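PDB 3BJR: putative carboxylesterase from Lactobacillus plantarum WCFS1, which probably hydrolyses carboxylic ester bonds as a serine esterase of the alpha/beta-hydrolase fold, though its natural substrate is not established. Local coordinates for residues A197-I210 with T224-I236. Numbering follows the deposited sequence.
Sequences ADQHVNSDNQPTFI and TLAYATALATAKI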
loop_
_atom_site.group_PDB
_atom_site.type_symbol
_atom_site.label_atom_id
_atom_site.label_comp_id
_atom_site.label_asym_id
_atom_site.label_seq_id
_atom_site.Cartn_x
_atom_site.Cartn_y
_atom_site.Cartn_z
ATOM N N ALA A 197 9.692 15.892 3.776
ATOM C CA ALA A 197 9.570 15.601 2.337
ATOM C C ALA A 197 8.103 15.765 1.827
ATOM O O ALA A 197 7.863 16.185 0.689
ATOM C CB ALA A 197 10.145 14.194 2.032
ATOM N N ASP A 198 7.137 15.479 2.706
ATOM C CA ASP A 198 5.706 15.598 2.397
ATOM C C ASP A 198 5.224 17.038 2.319
ATOM O O ASP A 198 4.143 17.272 1.803
ATOM C CB ASP A 198 4.828 14.813 3.405
ATOM C CG ASP A 198 4.858 15.393 4.805
ATOM O OD1 ASP A 198 5.960 15.530 5.386
ATOM O OD2 ASP A 198 3.768 15.692 5.332
ATOM N N GLN A 199 6.000 17.988 2.842
ATOM C CA GLN A 199 5.637 19.422 2.797
ATOM C C GLN A 199 6.149 20.146 1.532
ATOM O O GLN A 199 5.690 21.261 1.222
ATOM C CB GLN A 199 6.163 20.139 4.047
ATOM C CG GLN A 199 5.552 19.640 5.357
ATOM C CD GLN A 199 6.178 20.289 6.592
ATOM O OE1 GLN A 199 7.169 21.034 6.509
ATOM N NE2 GLN A 199 5.613 19.983 7.748
ATOM N N HIS A 200 7.078 19.502 0.814
ATOM C CA HIS A 200 7.743 20.093 -0.366
ATOM C C HIS A 200 7.600 19.278 -1.667
ATOM O O HIS A 200 8.478 19.327 -2.566
ATOM C CB HIS A 200 9.216 20.382 -0.022
ATOM C CG HIS A 200 9.373 21.222 1.209
ATOM N ND1 HIS A 200 9.628 20.679 2.455
ATOM C CD2 HIS A 200 9.248 22.559 1.398
ATOM C CE1 HIS A 200 9.680 21.649 3.350
ATOM N NE2 HIS A 200 9.454 22.799 2.736
ATOM N N VAL A 201 6.483 18.536 -1.732
ATOM C CA VAL A 201 6.072 17.819 -2.922
ATOM C C VAL A 201 5.547 18.891 -3.879
ATOM O O VAL A 201 4.689 19.696 -3.505
ATOM C CB VAL A 201 5.011 16.767 -2.613
ATOM C CG1 VAL A 201 4.340 16.268 -3.920
ATOM C CG2 VAL A 201 5.654 15.641 -1.831
ATOM N N ASN A 202 6.086 18.895 -5.100
ATOM C CA ASN A 202 5.774 19.888 -6.118
ATOM C C ASN A 202 5.567 19.163 -7.420
ATOM O O ASN A 202 5.702 17.948 -7.463
ATOM C CB ASN A 202 6.926 20.874 -6.220
ATOM C CG ASN A 202 8.245 20.187 -6.523
ATOM O OD1 ASN A 202 8.395 19.576 -7.575
ATOM N ND2 ASN A 202 9.206 20.291 -5.607
ATOM N N SER A 203 5.308 19.902 -8.496
ATOM C CA SER A 203 4.992 19.305 -9.802
ATOM C C SER A 203 6.191 18.634 -10.451
ATOM O O SER A 203 6.018 17.859 -11.397
ATOM C CB SER A 203 4.373 20.351 -10.755
ATOM O OG SER A 203 5.280 21.401 -11.068
ATOM N N ASP A 204 7.398 18.945 -9.962
ATOM C CA ASP A 204 8.618 18.300 -10.464
ATOM C C ASP A 204 8.887 16.935 -9.807
ATOM O O ASP A 204 9.828 16.214 -10.225
ATOM C CB ASP A 204 9.852 19.214 -10.302
ATOM C CG ASP A 204 9.764 20.491 -11.113
ATOM O OD1 ASP A 204 9.295 20.419 -12.276
ATOM O OD2 ASP A 204 10.199 21.536 -10.543
ATOM N N ASN A 205 8.116 16.583 -8.774
ATOM C CA ASN A 205 8.250 15.244 -8.195
ATOM C C ASN A 205 7.835 14.276 -9.288
ATOM O O ASN A 205 6.815 14.453 -9.970
ATOM C CB ASN A 205 7.388 14.992 -6.944
ATOM C CG ASN A 205 7.936 15.637 -5.708
ATOM O OD1 ASN A 205 8.082 16.831 -5.656
ATOM N ND2 ASN A 205 8.215 14.846 -4.695
ATOM N N GLN A 206 8.652 13.263 -9.421
ATOM C CA GLN A 206 8.497 12.178 -10.375
ATOM C C GLN A 206 7.810 10.972 -9.758
ATOM O O GLN A 206 7.706 10.909 -8.535
ATOM C CB GLN A 206 9.905 11.805 -10.894
ATOM C CG GLN A 206 10.564 13.011 -11.574
ATOM C CD GLN A 206 9.717 13.541 -12.706
ATOM O OE1 GLN A 206 9.351 12.786 -13.574
ATOM N NE2 GLN A 206 9.395 14.849 -12.698
ATOM N N PRO A 207 7.317 10.028 -10.596
ATOM C CA PRO A 207 6.620 8.832 -10.115
ATOM C C PRO A 207 7.370 8.112 -9.007
ATOM O O PRO A 207 8.593 7.913 -9.106
ATOM C CB PRO A 207 6.501 7.970 -11.348
ATOM C CG PRO A 207 6.384 8.988 -12.476
ATOM C CD PRO A 207 7.326 10.079 -12.074
ATOM N N THR A 208 6.611 7.691 -7.985
ATOM C CA THR A 208 7.182 7.146 -6.773
ATOM C C THR A 208 6.563 5.821 -6.350
ATOM O O THR A 208 5.352 5.712 -6.198
ATOM C CB THR A 208 7.017 8.185 -5.638
ATOM O OG1 THR A 208 7.597 9.434 -6.058
ATOM C CG2 THR A 208 7.681 7.722 -4.289
ATOM N N PHE A 209 7.417 4.835 -6.105
ATOM C CA PHE A 209 7.015 3.529 -5.613
ATOM C C PHE A 209 7.495 3.459 -4.184
ATOM O O PHE A 209 8.673 3.575 -3.919
ATOM C CB PHE A 209 7.655 2.396 -6.404
ATOM C CG PHE A 209 7.271 1.053 -5.937
ATOM C CD1 PHE A 209 7.961 0.416 -4.959
ATOM C CD2 PHE A 209 6.149 0.422 -6.480
ATOM C CE1 PHE A 209 7.590 -0.866 -4.528
ATOM C CE2 PHE A 209 5.782 -0.829 -6.060
ATOM C CZ PHE A 209 6.470 -1.468 -5.084
ATOM N N ILE A 210 6.566 3.226 -3.261
ATOM C CA ILE A 210 6.889 3.146 -1.853
ATOM C C ILE A 210 6.384 1.854 -1.243
ATOM O O ILE A 210 5.273 1.419 -1.526
ATOM C CB ILE A 210 6.197 4.261 -1.029
ATOM C CG1 ILE A 210 6.289 5.613 -1.696
ATOM C CG2 ILE A 210 6.779 4.344 0.387
ATOM C CD1 ILE A 210 5.253 6.615 -1.170
ATOM N N THR A 224 5.084 7.963 6.199
ATOM C CA THR A 224 5.027 7.471 4.825
ATOM C C THR A 224 3.619 7.669 4.221
ATOM O O THR A 224 3.481 8.049 3.055
ATOM C CB THR A 224 5.506 5.996 4.790
ATOM O OG1 THR A 224 6.832 5.932 5.323
ATOM C CG2 THR A 224 5.508 5.424 3.385
ATOM N N LEU A 225 2.591 7.413 5.021
ATOM C CA LEU A 225 1.227 7.623 4.605
ATOM C C LEU A 225 1.009 9.097 4.284
ATOM O O LEU A 225 0.278 9.420 3.369
ATOM C CB LEU A 225 0.234 7.156 5.671
ATOM C CG LEU A 225 0.066 5.642 5.877
ATOM C CD1 LEU A 225 -0.788 5.390 7.062
ATOM C CD2 LEU A 225 -0.551 5.021 4.668
ATOM N N ALA A 226 1.672 9.983 5.021
ATOM C CA ALA A 226 1.532 11.423 4.818
ATOM C C ALA A 226 2.187 11.848 3.532
ATOM O O ALA A 226 1.672 12.708 2.852
ATOM C CB ALA A 226 2.104 12.185 5.994
ATOM N N TYR A 227 3.323 11.252 3.205
ATOM C CA TYR A 227 4.004 11.533 1.985
ATOM C C TYR A 227 3.145 11.067 0.800
ATOM O O TYR A 227 3.043 11.767 -0.191
ATOM C CB TYR A 227 5.373 10.814 1.972
ATOM C CG TYR A 227 6.280 11.163 0.831
ATOM C CD1 TYR A 227 6.832 12.410 0.728
ATOM C CD2 TYR A 227 6.657 10.220 -0.118
ATOM C CE1 TYR A 227 7.685 12.739 -0.338
ATOM C CE2 TYR A 227 7.502 10.546 -1.178
ATOM C CZ TYR A 227 8.027 11.806 -1.276
ATOM O OH TYR A 227 8.878 12.159 -2.328
ATOM N N ALA A 228 2.555 9.874 0.897
ATOM C CA ALA A 228 1.713 9.315 -0.171
ATOM C C ALA A 228 0.523 10.224 -0.409
ATOM O O ALA A 228 0.138 10.464 -1.532
ATOM C CB ALA A 228 1.267 7.919 0.200
ATOM N N THR A 229 -0.056 10.726 0.670
ATOM C CA THR A 229 -1.160 11.674 0.611
ATOM C C THR A 229 -0.761 12.964 -0.117
ATOM O O THR A 229 -1.562 13.523 -0.866
ATOM C CB THR A 229 -1.659 11.973 2.010
ATOM O OG1 THR A 229 -1.954 10.742 2.662
ATOM C CG2 THR A 229 -2.943 12.793 1.992
ATOM N N ALA A 230 0.484 13.404 0.064
ATOM C CA ALA A 230 0.984 14.612 -0.584
ATOM C C ALA A 230 1.201 14.301 -2.042
ATOM O O ALA A 230 0.927 15.126 -2.899
ATOM C CB ALA A 230 2.300 15.113 0.070
ATOM N N LEU A 231 1.755 13.134 -2.337
ATOM C CA LEU A 231 1.905 12.749 -3.734
ATOM C C LEU A 231 0.519 12.716 -4.422
ATOM O O LEU A 231 0.329 13.306 -5.485
ATOM C CB LEU A 231 2.621 11.402 -3.851
ATOM C CG LEU A 231 4.090 11.340 -3.414
ATOM C CD1 LEU A 231 4.550 9.871 -3.359
ATOM C CD2 LEU A 231 4.991 12.172 -4.318
ATOM N N ALA A 232 -0.439 12.037 -3.795
ATOM C CA ALA A 232 -1.809 11.905 -4.318
ATOM C C ALA A 232 -2.483 13.253 -4.541
ATOM O O ALA A 232 -3.158 13.453 -5.554
ATOM C CB ALA A 232 -2.632 11.047 -3.382
ATOM N N THR A 233 -2.312 14.170 -3.587
ATOM C CA THR A 233 -2.879 15.526 -3.686
ATOM C C THR A 233 -2.211 16.315 -4.811
ATOM O O THR A 233 -2.865 17.020 -5.542
ATOM C CB THR A 233 -2.723 16.288 -2.375
ATOM O OG1 THR A 233 -3.374 15.558 -1.344
ATOM C CG2 THR A 233 -3.340 17.664 -2.474
ATOM N N ALA A 234 -0.909 16.163 -4.972
ATOM C CA ALA A 234 -0.191 16.854 -6.047
ATOM C C ALA A 234 -0.351 16.131 -7.412
ATOM O O ALA A 234 0.180 16.580 -8.432
ATOM C CB ALA A 234 1.308 16.979 -5.679
ATOM N N LYS A 235 -1.063 15.008 -7.410
ATOM C CA LYS A 235 -1.304 14.175 -8.592
ATOM C C LYS A 235 -0.025 13.653 -9.229
ATOM O O LYS A 235 0.068 13.563 -10.449
ATOM C CB LYS A 235 -2.194 14.896 -9.618
ATOM C CG LYS A 235 -3.438 15.512 -9.015
ATOM C CD LYS A 235 -4.341 16.172 -10.057
ATOM C CE LYS A 235 -5.415 15.220 -10.585
ATOM N NZ LYS A 235 -6.418 14.827 -9.512
ATOM N N ILE A 236 0.953 13.336 -8.383
ATOM C CA ILE A 236 2.201 12.717 -8.796
ATOM C C ILE A 236 1.899 11.212 -8.811
ATOM O O ILE A 236 1.345 10.702 -7.839
ATOM C CB ILE A 236 3.367 12.997 -7.778
ATOM C CG1 ILE A 236 3.590 14.502 -7.567
ATOM C CG2 ILE A 236 4.661 12.250 -8.165
ATOM C CD1 ILE A 236 3.823 15.323 -8.832
#
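Strand 208-213 and helix 222-233 form the first half of a right-handed beta-alpha-beta unit near one edge of the sheet in this chain, an arrangement expected of an alpha/beta-hydrolase, and Ile210, Thr208, Leu231 and Tyr227 fill the layer between them. The axes of 208-210 and 224-233 run nearly antiparallel, at 155° and 10.6 Å. Ile210 and Leu231 meet tip to tip, CD1 to CD1 at 4.0 Å, whereas Ile210 CG2 is pressed unusually close to Thr224 CG2, at 3.4 Å. Thr208 crosses Leu231 at about a right angle, its CB 3.8 Å from Leu231 CD1. With OG1 beside the backbone N, the hydroxyl bonds back to Gln206 O in the carbonyl plane, consistent with this rotation of the side chain, and CG2 lies beside the same leucine methyl. A glycine in place of Thr208 would probably leave Leu231 CD1 facing a gap and Gln206 O without its hydroxyl donor.

The chain leading into the strand covers another side of the helix. Tyr227 extends its ring with CG opposite the backbone N (chi1 -172°), and the backbone of Ala197 and Asp198 borders the ring edge in plane, with Asp198 N 3.7 Å from Tyr227 CD1. Val201 divides its branches: CG2 approaches the ring obliquely, while CG1 lies 3.6 Å from Ala234 CB. No hydrogen bond joins the two segments, so their mutual packing is by van der Waals contact; the Asn205 amide instead bonds to Asp143 of helix 133-153. Asn205 OD1 also receives Asn202 N, nearly straight at 176° though the donor stands above the carbonyl plane, across a type I turn. Ile236, whose N closes the helix's Schellman motif on Leu231 O, packs against the turn's carbonyls, placing CD1 3.3 Å from Asn205 O and CG2 against Gln206 O.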